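Local coordinates for sialidase domain-containing protein (Dyadobacter fermentans, PDB 5HX0) that is of unknown function but folds as a six-bladed beta-propeller and is probably related to the non-viral sialidases, at residues L138-Y142 and Y207-M212; L73-R77 and S124-L129; R219-A225 and N237-D243; Y187-I191 and K203-Y207; A58-V63 and V381-F385. All coordinates share one frame; numbering follows the deposited sequence. Where two conformers were deposited one is given.

Contact 1. Residues L138-Y142 and Y207-M212; sequences LCASY and YNRGAM
With chi1 at 51° the Tyr142 CG lies between its own backbone N and carbonyl carbon, and Tyr207 adopts the same rotamer, which sets the two rings beside one another. Tyr142 CB and Tyr207 CB meet at 3.8 Å. Tyr207 turns an edge toward the face of Tyr142 in an edge-to-face pair, with ring planes 58° apart and centroids 5.3 Å apart. Tyr207 CD2 lies over the Tyr142 face, displaced toward the rim. Asn208 O approaches the same ring at its edge, 3.8 Å from Tyr142 CE2. Water 1, also in the ring plane at the edge, lies 2.8 Å from Ser141 O, probably donating to it, and accepts from Asn208 N (3.0 Å), so it bridges main chains that share no direct hydrogen bond. In the six-bladed propeller this contact sets strand 137-145 of one blade against the loop that leads into strand 213-214 of the next, close to the centre of the chain. Selenomethionine Met212 fills the other end of the contact: its chain, extended beyond CG, carries SE to Leu138 CD1 (3.9 Å) and CE to Ala140 CB (3.8 Å). Trp222 packs against both Met212 and Ala140. Asn208 ND2 bonds to Val223 O and Asn264 O, while Arg209 leads away from the strand and gives NH1 to Pro369 O.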
# COMPACT_ATOMS: atom_id res chain seq x y z
N LEU A 138 -9.31 16.35 5.76
CA LEU A 138 -8.69 16.25 4.44
C LEU A 138 -7.24 15.83 4.62
O LEU A 138 -6.57 16.29 5.55
CB LEU A 138 -8.72 17.59 3.71
CG LEU A 138 -10.08 18.28 3.53
CD1 LEU A 138 -9.88 19.62 2.82
CD2 LEU A 138 -10.97 17.39 2.70
N CYS A 139 -6.75 14.96 3.73
CA CYS A 139 -5.35 14.54 3.75
C CYS A 139 -4.80 14.71 2.34
O CYS A 139 -5.02 13.87 1.47
CB CYS A 139 -5.20 13.09 4.24
SG CYS A 139 -3.47 12.56 4.32
N ALA A 140 -4.07 15.81 2.12
CA ALA A 140 -3.47 16.07 0.82
C ALA A 140 -2.17 15.30 0.67
O ALA A 140 -1.44 15.07 1.65
CB ALA A 140 -3.21 17.57 0.64
N SER A 141 -1.89 14.88 -0.55
CA SER A 141 -0.64 14.16 -0.82
C SER A 141 -0.24 14.43 -2.27
O SER A 141 -0.89 15.22 -2.98
CB SER A 141 -0.81 12.67 -0.52
OG SER A 141 0.40 11.96 -0.73
N TYR A 142 0.81 13.75 -2.72
CA TYR A 142 1.22 13.74 -4.12
C TYR A 142 2.12 12.52 -4.31
O TYR A 142 2.55 11.90 -3.35
CB TYR A 142 1.91 15.04 -4.55
CG TYR A 142 3.06 15.52 -3.67
CD1 TYR A 142 4.37 15.16 -3.96
CD2 TYR A 142 2.84 16.39 -2.59
CE1 TYR A 142 5.44 15.62 -3.21
CE2 TYR A 142 3.92 16.85 -1.81
CZ TYR A 142 5.21 16.45 -2.14
OH TYR A 142 6.30 16.88 -1.41
N TYR A 207 -0.69 20.48 -6.08
CA TYR A 207 -0.17 19.74 -4.92
C TYR A 207 0.63 20.73 -4.08
O TYR A 207 1.05 21.78 -4.57
CB TYR A 207 0.75 18.58 -5.36
CG TYR A 207 2.00 19.14 -5.99
CD1 TYR A 207 1.99 19.54 -7.32
CD2 TYR A 207 3.17 19.38 -5.23
CE1 TYR A 207 3.10 20.13 -7.89
CE2 TYR A 207 4.28 19.97 -5.79
CZ TYR A 207 4.24 20.35 -7.13
OH TYR A 207 5.33 20.96 -7.73
N ASN A 208 0.88 20.37 -2.83
CA ASN A 208 1.96 21.02 -2.09
C ASN A 208 2.23 20.24 -0.80
O ASN A 208 1.47 19.34 -0.43
CB ASN A 208 1.66 22.48 -1.74
CG ASN A 208 2.91 23.34 -1.79
OD1 ASN A 208 4.02 22.81 -1.86
ND2 ASN A 208 2.74 24.66 -1.73
N ARG A 209 3.31 20.62 -0.13
CA ARG A 209 3.43 20.37 1.30
C ARG A 209 3.17 21.69 2.01
O ARG A 209 3.79 22.71 1.68
CB ARG A 209 4.81 19.81 1.69
CG ARG A 209 4.91 19.43 3.21
CD ARG A 209 5.18 20.65 4.13
NE ARG A 209 5.32 20.27 5.53
CZ ARG A 209 5.42 21.13 6.55
NH1 ARG A 209 5.59 20.66 7.78
NH2 ARG A 209 5.34 22.45 6.34
N GLY A 210 2.28 21.67 2.99
CA GLY A 210 1.95 22.85 3.76
C GLY A 210 0.54 22.76 4.29
O GLY A 210 -0.25 21.93 3.86
N ALA A 211 0.24 23.64 5.24
CA ALA A 211 -1.09 23.65 5.86
C ALA A 211 -2.09 24.40 4.99
O ALA A 211 -1.80 25.50 4.48
CB ALA A 211 -1.03 24.28 7.25
N MSE A 212 -3.27 23.80 4.82
CA MSE A 212 -4.45 24.49 4.35
C MSE A 212 -5.02 25.28 5.51
O MSE A 212 -4.56 25.10 6.64
CB MSE A 212 -5.50 23.50 3.83
CG MSE A 212 -5.01 22.61 2.72
SE MSE A 212 -6.41 21.29 2.34
CE MSE A 212 -5.67 20.50 0.73
O HOH W 1 -0.60 17.89 -2.06

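Contact 2. Residues L73-R77 and S124-L129; sequences LAFRR and SQDPCL. With ACT (acetate ion), chain D.
The Arg76 guanidinium receives Gln125 OE1 at its edge, close to its own plane, and water 2 lies in that plane at the edge as well. The two side chains run side by side, pointing the same way, with the amide plane of Gln125 turned 63° from the guanidinium. This is a junction between consecutive blades of the beta-propeller, where the touching parts of strand 71-79 and strand 123-131 run in roughly opposite directions. Arg76 NE donates to Gln125 OE1 at 2.9 Å with an N-H...O angle of 155°, meeting the oxygen from above its carbonyl plane and away from a lone pair. Water 2 closes a small ring by donating to Gln125 OE1 (2.6 Å) and accepting from Arg76 NH2 (3.2 Å). Arg76 reaches this far because its chain is extended from CG to NE, whereas Gln125 bends at chi2 (-64°) and brings its amide back toward the arginine. The other end of that amide, Gln125 NE2, donates to O of a bound acetate at 3.1 Å; the ion probably comes from the crystallisation liquor but may nevertheless mark a pocket. Asp126 OD2 lies 2.8 Å from acetate OXT, and Tyr142 stands close to the ion. The Asp126 backbone N is buried by the contact and has no partner in the model. Beyond the polar end, Pro127 CG rests on Phe75 CA at 3.5 Å, and Leu129 CD1 touches Ala74 CB at 3.7 Å.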
# COMPACT_ATOMS: atom_id res chain seq x y z
N LEU A 73 -1.50 11.79 14.03
CA LEU A 73 -0.36 12.30 13.28
C LEU A 73 -0.10 11.42 12.07
O LEU A 73 0.14 10.21 12.21
CB LEU A 73 0.89 12.40 14.17
CG LEU A 73 2.20 12.91 13.52
CD1 LEU A 73 3.11 13.53 14.59
CD2 LEU A 73 2.97 11.81 12.79
N ALA A 74 -0.12 12.03 10.88
CA ALA A 74 0.11 11.34 9.61
C ALA A 74 1.54 11.57 9.18
O ALA A 74 2.09 12.65 9.41
CB ALA A 74 -0.83 11.87 8.52
N PHE A 75 2.15 10.55 8.56
CA PHE A 75 3.49 10.73 8.02
C PHE A 75 3.71 9.77 6.87
O PHE A 75 2.92 8.84 6.63
CB PHE A 75 4.59 10.58 9.10
CG PHE A 75 4.62 9.22 9.77
CD1 PHE A 75 3.72 8.92 10.79
CD2 PHE A 75 5.57 8.27 9.42
CE1 PHE A 75 3.74 7.69 11.44
CE2 PHE A 75 5.61 7.04 10.07
CZ PHE A 75 4.70 6.75 11.08
N ARG A 76 4.76 10.04 6.12
CA ARG A 76 5.21 9.18 5.03
C ARG A 76 6.13 8.11 5.61
O ARG A 76 7.11 8.44 6.29
CB ARG A 76 5.98 9.99 3.98
CG ARG A 76 6.56 9.14 2.81
CD ARG A 76 7.49 10.01 1.95
NE ARG A 76 7.99 9.33 0.74
CZ ARG A 76 9.10 8.60 0.70
NH1 ARG A 76 9.84 8.41 1.80
NH2 ARG A 76 9.48 8.04 -0.45
N ARG A 77 5.83 6.85 5.32
CA ARG A 77 6.70 5.74 5.70
C ARG A 77 7.13 4.97 4.47
O ARG A 77 6.29 4.60 3.63
CB ARG A 77 6.04 4.81 6.72
CG ARG A 77 7.06 3.84 7.32
CD ARG A 77 6.48 3.03 8.48
NE ARG A 77 5.56 2.00 7.98
CZ ARG A 77 5.15 0.95 8.69
NH1 ARG A 77 4.31 0.06 8.14
NH2 ARG A 77 5.60 0.78 9.93
N SER A 124 3.64 7.59 -2.31
CA SER A 124 2.93 8.79 -1.86
C SER A 124 3.79 9.62 -0.92
O SER A 124 4.62 9.09 -0.18
CB SER A 124 1.62 8.40 -1.18
OG SER A 124 0.80 7.70 -2.10
N GLN A 125 3.56 10.94 -0.91
CA GLN A 125 4.43 11.87 -0.20
C GLN A 125 3.68 12.68 0.85
O GLN A 125 2.45 12.80 0.81
CB GLN A 125 5.06 12.86 -1.18
CG GLN A 125 5.81 12.18 -2.32
CD GLN A 125 6.99 11.41 -1.80
OE1 GLN A 125 7.00 10.19 -1.84
NE2 GLN A 125 7.99 12.13 -1.30
N ASP A 126 4.45 13.28 1.76
CA ASP A 126 4.05 14.42 2.59
C ASP A 126 2.55 14.53 2.86
O ASP A 126 1.90 15.44 2.34
CB ASP A 126 4.50 15.73 1.93
CG ASP A 126 5.99 15.75 1.61
OD1 ASP A 126 6.60 14.68 1.43
OD2 ASP A 126 6.57 16.87 1.54
N PRO A 127 1.96 13.65 3.66
CA PRO A 127 0.52 13.80 3.96
C PRO A 127 0.29 15.08 4.75
O PRO A 127 0.91 15.30 5.79
CB PRO A 127 0.20 12.56 4.81
CG PRO A 127 1.56 12.26 5.52
CD PRO A 127 2.62 12.63 4.51
N CYS A 128 -0.63 15.91 4.27
CA CYS A 128 -0.95 17.16 4.93
C CYS A 128 -2.41 17.13 5.39
O CYS A 128 -3.32 17.21 4.56
CB CYS A 128 -0.68 18.33 3.97
SG CYS A 128 1.11 18.55 3.80
N LEU A 129 -2.62 17.01 6.69
CA LEU A 129 -3.95 16.92 7.28
C LEU A 129 -4.56 18.31 7.51
O LEU A 129 -3.88 19.23 7.98
CB LEU A 129 -3.88 16.17 8.62
CG LEU A 129 -3.37 14.72 8.62
CD1 LEU A 129 -3.29 14.15 10.05
CD2 LEU A 129 -4.28 13.85 7.76
C ACT D . 9.53 15.79 -0.28
O ACT D . 8.59 15.07 -0.71
OXT ACT D . 9.27 16.58 0.68
CH3 ACT D . 10.89 15.71 -0.91
O HOH W 2 7.73 7.98 -3.09

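Contact 3. Residues R219-A225 and N237-D243; sequences RILWVVA and NHLLISD
Ile220 and Ser242 exchange a reciprocal pair of backbone hydrogen bonds, Ile220 N to Ser242 O and Ser242 N to Ile220 O. Trp222 with Leu240 and Val224 with His238 repeat the pattern as hydrogen-bonded pairs, alternating with the non-hydrogen-bonded pairs Leu221-Ile241, Val223-Leu239 and Ala225-Asn237. Together they form an antiparallel beta hairpin, two strands of one propeller blade. Val224 O also accepts from Asn237 ND2 (3.1 Å), which arrives 60° out of the carbonyl plane. On the face bearing Trp222, Val224 CG1 sits 3.5 Å above the centre of the indole plane and meets Leu240 CD1 at 3.7 Å. On the other face Leu221 CD2 lies beside Ile241 CG1 (3.9 Å). At the open end of the hairpin Arg219 bends at chi3 (-63°) so that its guanidinium lies over Ile241 CG2, while Arg219 NE bonds at 3.1 Å to the syn side of Asp243 OD1. NH2 adds only weak bonds to the carboxylate, and a bound acetate also lies about 3 Å from the Arg219 side chain, between nearest atoms. Farther out, Val268 and Ala266 of strand 262-270 pack on Leu221 and Val223, and the Trp249 ring meets Trp222 with planes about 55° apart. Asn237 ND2 also donates to Asn264 O, its strongest polar partner. Regular backbone bonding between buried, largely apolar faces thus carries the hairpin, whereas the salt bridge, formed with an exposed aspartate, is probably weakened by solvent.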
# COMPACT_ATOMS: atom_id res chain seq x y z
N ARG A 219 -14.81 28.71 3.84
CA ARG A 219 -14.03 28.45 2.64
C ARG A 219 -12.65 27.91 3.02
O ARG A 219 -12.09 28.28 4.05
CB ARG A 219 -13.96 29.75 1.86
CG ARG A 219 -12.77 30.02 1.04
CD ARG A 219 -12.99 31.37 0.32
NE ARG A 219 -14.12 31.35 -0.61
CZ ARG A 219 -14.31 32.23 -1.59
NH1 ARG A 219 -13.44 33.22 -1.77
NH2 ARG A 219 -15.36 32.13 -2.39
N ILE A 220 -12.12 26.98 2.22
CA ILE A 220 -10.80 26.39 2.50
C ILE A 220 -9.77 27.00 1.57
O ILE A 220 -9.93 26.98 0.35
CB ILE A 220 -10.81 24.86 2.33
CG1 ILE A 220 -11.94 24.23 3.15
CG2 ILE A 220 -9.43 24.29 2.79
CD1 ILE A 220 -12.02 22.76 2.95
N LEU A 221 -8.68 27.50 2.16
CA LEU A 221 -7.57 28.12 1.45
C LEU A 221 -6.44 27.10 1.31
O LEU A 221 -6.12 26.39 2.26
CB LEU A 221 -7.06 29.33 2.23
CG LEU A 221 -8.14 30.32 2.62
CD1 LEU A 221 -7.57 31.36 3.57
CD2 LEU A 221 -8.67 30.97 1.36
N TRP A 222 -5.82 27.06 0.13
CA TRP A 222 -4.73 26.11 -0.11
C TRP A 222 -3.75 26.78 -1.06
O TRP A 222 -4.11 27.09 -2.20
CB TRP A 222 -5.27 24.82 -0.72
CG TRP A 222 -4.26 23.70 -0.82
CD1 TRP A 222 -3.07 23.61 -0.16
CD2 TRP A 222 -4.38 22.53 -1.63
NE1 TRP A 222 -2.43 22.43 -0.52
CE2 TRP A 222 -3.22 21.75 -1.41
CE3 TRP A 222 -5.37 22.06 -2.51
CZ2 TRP A 222 -3.02 20.53 -2.04
CZ3 TRP A 222 -5.17 20.85 -3.14
CH2 TRP A 222 -4.00 20.09 -2.91
N VAL A 223 -2.52 27.00 -0.61
CA VAL A 223 -1.50 27.56 -1.50
C VAL A 223 -0.68 26.41 -2.08
O VAL A 223 0.01 25.69 -1.35
CB VAL A 223 -0.60 28.57 -0.77
CG1 VAL A 223 0.54 29.04 -1.69
CG2 VAL A 223 -1.45 29.75 -0.29
N VAL A 224 -0.76 26.25 -3.40
CA VAL A 224 -0.15 25.12 -4.10
C VAL A 224 1.06 25.60 -4.89
O VAL A 224 1.27 26.79 -5.11
CB VAL A 224 -1.14 24.40 -5.04
CG1 VAL A 224 -2.31 23.78 -4.27
CG2 VAL A 224 -1.63 25.35 -6.15
N ALA A 225 1.87 24.64 -5.30
CA ALA A 225 3.07 24.90 -6.08
C ALA A 225 2.82 24.51 -7.52
O ALA A 225 2.02 23.61 -7.80
CB ALA A 225 4.26 24.09 -5.53
N ASN A 237 3.87 29.96 -6.49
CA ASN A 237 2.76 29.63 -5.61
C ASN A 237 1.49 30.33 -6.07
O ASN A 237 1.53 31.47 -6.57
CB ASN A 237 3.05 30.02 -4.15
CG ASN A 237 4.00 29.05 -3.45
OD1 ASN A 237 4.93 29.48 -2.78
ND2 ASN A 237 3.76 27.74 -3.62
N HIS A 238 0.37 29.65 -5.85
CA HIS A 238 -0.94 30.06 -6.33
C HIS A 238 -1.97 29.63 -5.29
O HIS A 238 -1.83 28.57 -4.68
CB HIS A 238 -1.22 29.42 -7.70
CG HIS A 238 -0.13 29.70 -8.69
ND1 HIS A 238 -0.14 30.82 -9.49
CD2 HIS A 238 1.05 29.08 -8.92
CE1 HIS A 238 0.97 30.85 -10.21
NE2 HIS A 238 1.71 29.81 -9.88
N LEU A 239 -2.96 30.49 -5.04
CA LEU A 239 -3.99 30.19 -4.06
C LEU A 239 -5.17 29.48 -4.72
O LEU A 239 -5.77 30.00 -5.67
CB LEU A 239 -4.47 31.47 -3.38
CG LEU A 239 -5.60 31.32 -2.36
CD1 LEU A 239 -5.15 30.50 -1.16
CD2 LEU A 239 -6.09 32.69 -1.91
N LEU A 240 -5.51 28.30 -4.21
CA LEU A 240 -6.76 27.64 -4.53
C LEU A 240 -7.74 27.82 -3.38
O LEU A 240 -7.36 27.96 -2.21
CB LEU A 240 -6.58 26.14 -4.79
CG LEU A 240 -5.51 25.70 -5.78
CD1 LEU A 240 -5.59 24.20 -5.98
CD2 LEU A 240 -5.65 26.43 -7.09
N ILE A 241 -9.02 27.80 -3.72
CA ILE A 241 -10.08 27.97 -2.75
C ILE A 241 -11.14 26.90 -2.99
O ILE A 241 -11.50 26.65 -4.15
CB ILE A 241 -10.68 29.39 -2.86
CG1 ILE A 241 -9.66 30.44 -2.40
CG2 ILE A 241 -11.99 29.44 -2.15
CD1 ILE A 241 -10.19 31.86 -2.43
N SER A 242 -11.63 26.28 -1.92
CA SER A 242 -12.71 25.32 -2.01
C SER A 242 -13.92 25.85 -1.25
O SER A 242 -13.80 26.18 -0.06
CB SER A 242 -12.32 23.96 -1.45
OG SER A 242 -13.45 23.09 -1.51
N ASP A 243 -15.08 25.89 -1.91
CA ASP A 243 -16.33 26.25 -1.25
C ASP A 243 -17.20 25.04 -0.95
O ASP A 243 -18.36 25.21 -0.57
CB ASP A 243 -17.13 27.25 -2.10
CG ASP A 243 -16.48 28.61 -2.14
OD1 ASP A 243 -16.32 29.23 -1.06
OD2 ASP A 243 -16.12 29.06 -3.25

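Contact 4. Residues Y187-I191 and K203-Y207; sequences YPPHI and KLPAY
Ala206 N makes the direct hydrogen bond of this contact, donating to Pro189 O at 3.0 Å and 166°, from above the carbonyl plane. Water 3 supplies a second polar link, accepting from Ile191 N (3.0 Å) and donating to Leu204 O (2.7 Å). The His190 imidazole takes partners on a face and at an edge. Lys203 CB forms a CH-pi contact over one face, 3.9 Å from the ring centroid, while Leu204 O lies in plane at the edge, 3.2 Å from His190 CD2. A chi1 of 166° points the imidazole at the lysine, whose chain crosses it at about a right angle. Apolar packing is dominated by prolines: Pro188 and Pro205 cross nearly at right angles, with Pro188 CD 4.1 Å from Pro205 CB, and Ala206 CB faces Pro188 CB and Ile191 CG1. These are two parts of the long loop between strands 183-186 and 213-214 of the propeller; Pro188 and Ile191 also pack on strand 220-229. Since proline has no N-H to give, Ala206 N and the water supply the polar links between the backbones, and the hydrogen bond of His190 NE2 to Glu194 O implies that NE2 carries a proton.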
# COMPACT_ATOMS: atom_id res chain seq x y z
N TYR A 187 -8.73 14.33 -7.17
CA TYR A 187 -7.59 14.96 -7.80
C TYR A 187 -7.78 16.47 -7.88
O TYR A 187 -8.81 16.93 -8.39
CB TYR A 187 -7.37 14.38 -9.19
CG TYR A 187 -6.97 12.93 -9.08
CD1 TYR A 187 -5.64 12.58 -8.83
CD2 TYR A 187 -7.91 11.91 -9.17
CE1 TYR A 187 -5.27 11.27 -8.69
CE2 TYR A 187 -7.54 10.59 -9.05
CZ TYR A 187 -6.21 10.28 -8.81
OH TYR A 187 -5.82 8.97 -8.67
N PRO A 188 -6.86 17.27 -7.34
CA PRO A 188 -6.95 18.71 -7.50
C PRO A 188 -6.94 19.08 -8.97
O PRO A 188 -6.47 18.30 -9.81
CB PRO A 188 -5.70 19.24 -6.78
CG PRO A 188 -5.40 18.19 -5.75
CD PRO A 188 -5.76 16.88 -6.43
N PRO A 189 -7.44 20.26 -9.33
CA PRO A 189 -7.36 20.68 -10.73
C PRO A 189 -5.91 20.86 -11.14
O PRO A 189 -5.03 21.16 -10.32
CB PRO A 189 -8.11 22.02 -10.74
CG PRO A 189 -7.97 22.54 -9.33
CD PRO A 189 -8.02 21.31 -8.46
N HIS A 190 -5.65 20.67 -12.42
CA HIS A 190 -4.45 21.22 -13.01
C HIS A 190 -4.63 22.73 -13.14
O HIS A 190 -5.68 23.19 -13.59
CB HIS A 190 -4.18 20.60 -14.37
CG HIS A 190 -3.16 21.34 -15.17
ND1 HIS A 190 -3.51 22.27 -16.13
CD2 HIS A 190 -1.81 21.33 -15.12
CE1 HIS A 190 -2.41 22.79 -16.65
NE2 HIS A 190 -1.36 22.23 -16.06
N ILE A 191 -3.64 23.51 -12.74
CA ILE A 191 -3.75 24.96 -12.84
C ILE A 191 -2.87 25.45 -13.98
O ILE A 191 -1.82 24.87 -14.29
CB ILE A 191 -3.41 25.68 -11.51
CG1 ILE A 191 -2.03 25.29 -11.00
CG2 ILE A 191 -4.49 25.36 -10.46
CD1 ILE A 191 -1.47 26.25 -9.95
N LYS A 203 -2.80 16.12 -17.46
CA LYS A 203 -2.28 17.40 -16.98
C LYS A 203 -2.12 17.33 -15.47
O LYS A 203 -3.00 16.82 -14.76
CB LYS A 203 -3.19 18.55 -17.38
CG LYS A 203 -3.19 18.82 -18.91
CD LYS A 203 -3.70 20.22 -19.24
CE LYS A 203 -5.16 20.39 -18.86
NZ LYS A 203 -6.07 19.64 -19.76
N LEU A 204 -0.99 17.82 -14.97
CA LEU A 204 -0.59 17.51 -13.59
C LEU A 204 -1.52 18.17 -12.57
O LEU A 204 -1.60 19.40 -12.52
CB LEU A 204 0.85 17.95 -13.34
CG LEU A 204 1.46 17.41 -12.04
CD1 LEU A 204 2.44 16.30 -12.34
CD2 LEU A 204 2.13 18.53 -11.23
N PRO A 205 -2.20 17.40 -11.71
CA PRO A 205 -2.97 18.01 -10.62
C PRO A 205 -2.08 18.79 -9.66
O PRO A 205 -0.97 18.36 -9.32
CB PRO A 205 -3.59 16.79 -9.91
CG PRO A 205 -3.52 15.65 -10.93
CD PRO A 205 -2.24 15.93 -11.67
N ALA A 206 -2.59 19.93 -9.18
CA ALA A 206 -1.83 20.73 -8.22
C ALA A 206 -1.61 19.97 -6.90
O ALA A 206 -2.28 18.98 -6.60
CB ALA A 206 -2.56 22.05 -7.96
N TYR A 207 -0.69 20.48 -6.08
CA TYR A 207 -0.17 19.74 -4.92
C TYR A 207 0.63 20.73 -4.08
O TYR A 207 1.05 21.78 -4.57
CB TYR A 207 0.75 18.58 -5.36
CG TYR A 207 2.00 19.14 -5.99
CD1 TYR A 207 1.99 19.54 -7.32
CD2 TYR A 207 3.17 19.38 -5.23
CE1 TYR A 207 3.10 20.13 -7.89
CE2 TYR A 207 4.28 19.97 -5.79
CZ TYR A 207 4.24 20.35 -7.13
OH TYR A 207 5.33 20.96 -7.73
O HOH W 3 -1.46 21.89 -11.50

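Contact 5. Residues A58-V63 and V381-F385; sequences AAFPSV and VSYYF
Strands 58-63 and 381-385 run antiparallel, 167° between their directions and with their axes 5.7 Å apart at closest approach, yet no hydrogen bond joins them; side chains fill the space between. They belong to the first and last blades of the beta-propeller, whose ring is closed by the N-terminal strand 42-51 joining the C-terminal sheet. Phe60 departs from extended geometry, with both phi and psi positive, and although its CB points away from strand 381-385 its ring comes back alongside Tyr384. Ala59 CB sits in the corner formed by those two rings: it lies over the centre of the Phe60 face and makes a CH-pi contact with Tyr384, 3.5 Å from that ring's centroid. Phe60 and Tyr384 themselves meet obliquely, planes 66° apart, with CE1 of Phe60 3.6 Å from CE1 of Tyr384. A chi1 near 83° swings the Tyr384 ring over Ala59. The phenol oxygen, Tyr384 OH, 3.5 Å from Phe60 CE1, bonds to Asp365 OD1 and is thereby fixed at the far end of the ring. Pro61 presses its CG on the Tyr383 backbone, 3.6 Å from Tyr383 CA. Farther along, Ser382 OG is hydrogen-bonded to Trp370 O of the innermost strand of the last blade, and packs between Pro61 CG at 3.8 Å and Val63 CG1 at 3.7 Å.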
# COMPACT_ATOMS: atom_id res chain seq x y z
N ALA A 58 10.88 7.42 8.09
CA ALA A 58 9.62 8.03 8.52
C ALA A 58 9.80 9.53 8.49
O ALA A 58 10.73 10.05 9.12
CB ALA A 58 9.21 7.56 9.92
N ALA A 59 8.95 10.24 7.74
CA ALA A 59 9.24 11.65 7.51
C ALA A 59 7.97 12.44 7.18
O ALA A 59 6.93 11.87 6.86
CB ALA A 59 10.28 11.82 6.40
N PHE A 60 8.10 13.77 7.24
CA PHE A 60 7.11 14.73 6.75
C PHE A 60 5.78 14.60 7.50
O PHE A 60 4.76 14.21 6.90
CB PHE A 60 6.89 14.52 5.23
CG PHE A 60 8.19 14.30 4.45
CD1 PHE A 60 9.24 15.21 4.57
CD2 PHE A 60 8.34 13.20 3.63
CE1 PHE A 60 10.46 15.01 3.87
CE2 PHE A 60 9.56 12.98 2.93
CZ PHE A 60 10.61 13.90 3.05
N PRO A 61 5.73 14.91 8.79
CA PRO A 61 4.48 14.71 9.55
C PRO A 61 3.51 15.88 9.43
O PRO A 61 3.89 17.03 9.17
CB PRO A 61 4.98 14.56 10.99
CG PRO A 61 6.18 15.57 11.03
CD PRO A 61 6.83 15.41 9.66
N SER A 62 2.23 15.57 9.60
CA SER A 62 1.24 16.58 9.95
C SER A 62 0.38 15.99 11.05
O SER A 62 0.33 14.77 11.24
CB SER A 62 0.41 17.04 8.75
OG SER A 62 -0.38 16.00 8.23
N VAL A 63 -0.29 16.85 11.80
CA VAL A 63 -0.97 16.38 13.01
C VAL A 63 -2.17 17.27 13.33
O VAL A 63 -2.13 18.50 13.15
CB VAL A 63 0.04 16.27 14.18
CG1 VAL A 63 0.76 17.61 14.42
CG2 VAL A 63 -0.65 15.81 15.46
N VAL A 381 5.07 20.51 18.96
CA VAL A 381 5.67 20.77 17.66
C VAL A 381 6.24 19.43 17.20
O VAL A 381 7.28 18.99 17.69
CB VAL A 381 6.76 21.85 17.72
CG1 VAL A 381 7.31 22.11 16.30
CG2 VAL A 381 6.21 23.13 18.37
N SER A 382 5.55 18.77 16.27
CA SER A 382 6.10 17.56 15.70
C SER A 382 6.99 17.89 14.50
O SER A 382 6.92 18.98 13.93
CB SER A 382 4.98 16.60 15.25
OG SER A 382 4.38 17.06 14.05
N TYR A 383 7.85 16.94 14.13
CA TYR A 383 8.77 17.08 13.00
C TYR A 383 9.35 15.70 12.75
O TYR A 383 9.10 14.77 13.52
CB TYR A 383 9.88 18.12 13.27
CG TYR A 383 10.44 18.07 14.67
CD1 TYR A 383 11.47 17.18 15.00
CD2 TYR A 383 9.93 18.90 15.67
CE1 TYR A 383 11.98 17.13 16.30
CE2 TYR A 383 10.45 18.86 16.97
CZ TYR A 383 11.46 17.97 17.27
OH TYR A 383 11.96 17.93 18.55
N TYR A 384 10.08 15.55 11.65
CA TYR A 384 10.88 14.34 11.54
C TYR A 384 12.34 14.72 11.75
O TYR A 384 12.73 15.90 11.70
CB TYR A 384 10.66 13.57 10.21
CG TYR A 384 11.43 14.05 8.99
CD1 TYR A 384 11.07 15.21 8.33
CD2 TYR A 384 12.50 13.29 8.46
CE1 TYR A 384 11.76 15.65 7.18
CE2 TYR A 384 13.20 13.73 7.31
CZ TYR A 384 12.81 14.91 6.68
OH TYR A 384 13.49 15.37 5.54
N PHE A 385 13.14 13.71 12.10
CA PHE A 385 14.43 14.01 12.70
C PHE A 385 15.38 12.85 12.48
O PHE A 385 14.97 11.74 12.14
CB PHE A 385 14.30 14.31 14.20
CG PHE A 385 15.30 15.30 14.70
CD1 PHE A 385 15.19 16.64 14.34
CD2 PHE A 385 16.37 14.91 15.50
CE1 PHE A 385 16.11 17.58 14.79
CE2 PHE A 385 17.30 15.82 15.95
CZ PHE A 385 17.19 17.17 15.59

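In the fold
From the N terminus, strand 58-63 opens the longest loop, which closes only at strand 381-385; contact 5 thus joins the first and last blades, and the other four contacts nest inside it. Contact 2 closes first, linking strand 71-79 to the next blade. Contact 1 follows in series and spans the second and third blades, with contact 4 nested in its loop and sharing Tyr207. Contact 3, a local hairpin of the third blade, is the last to close inside contact 5. None of the loops cross. Contacts 1 and 2 touch through neighbouring strands 123-131 and 137-145, contacts 2 and 5 through strands 56-65 and 71-79, while a probable hydrogen bond from Ala225 N to Tyr207 O ties contacts 1 and 4 to contact 3.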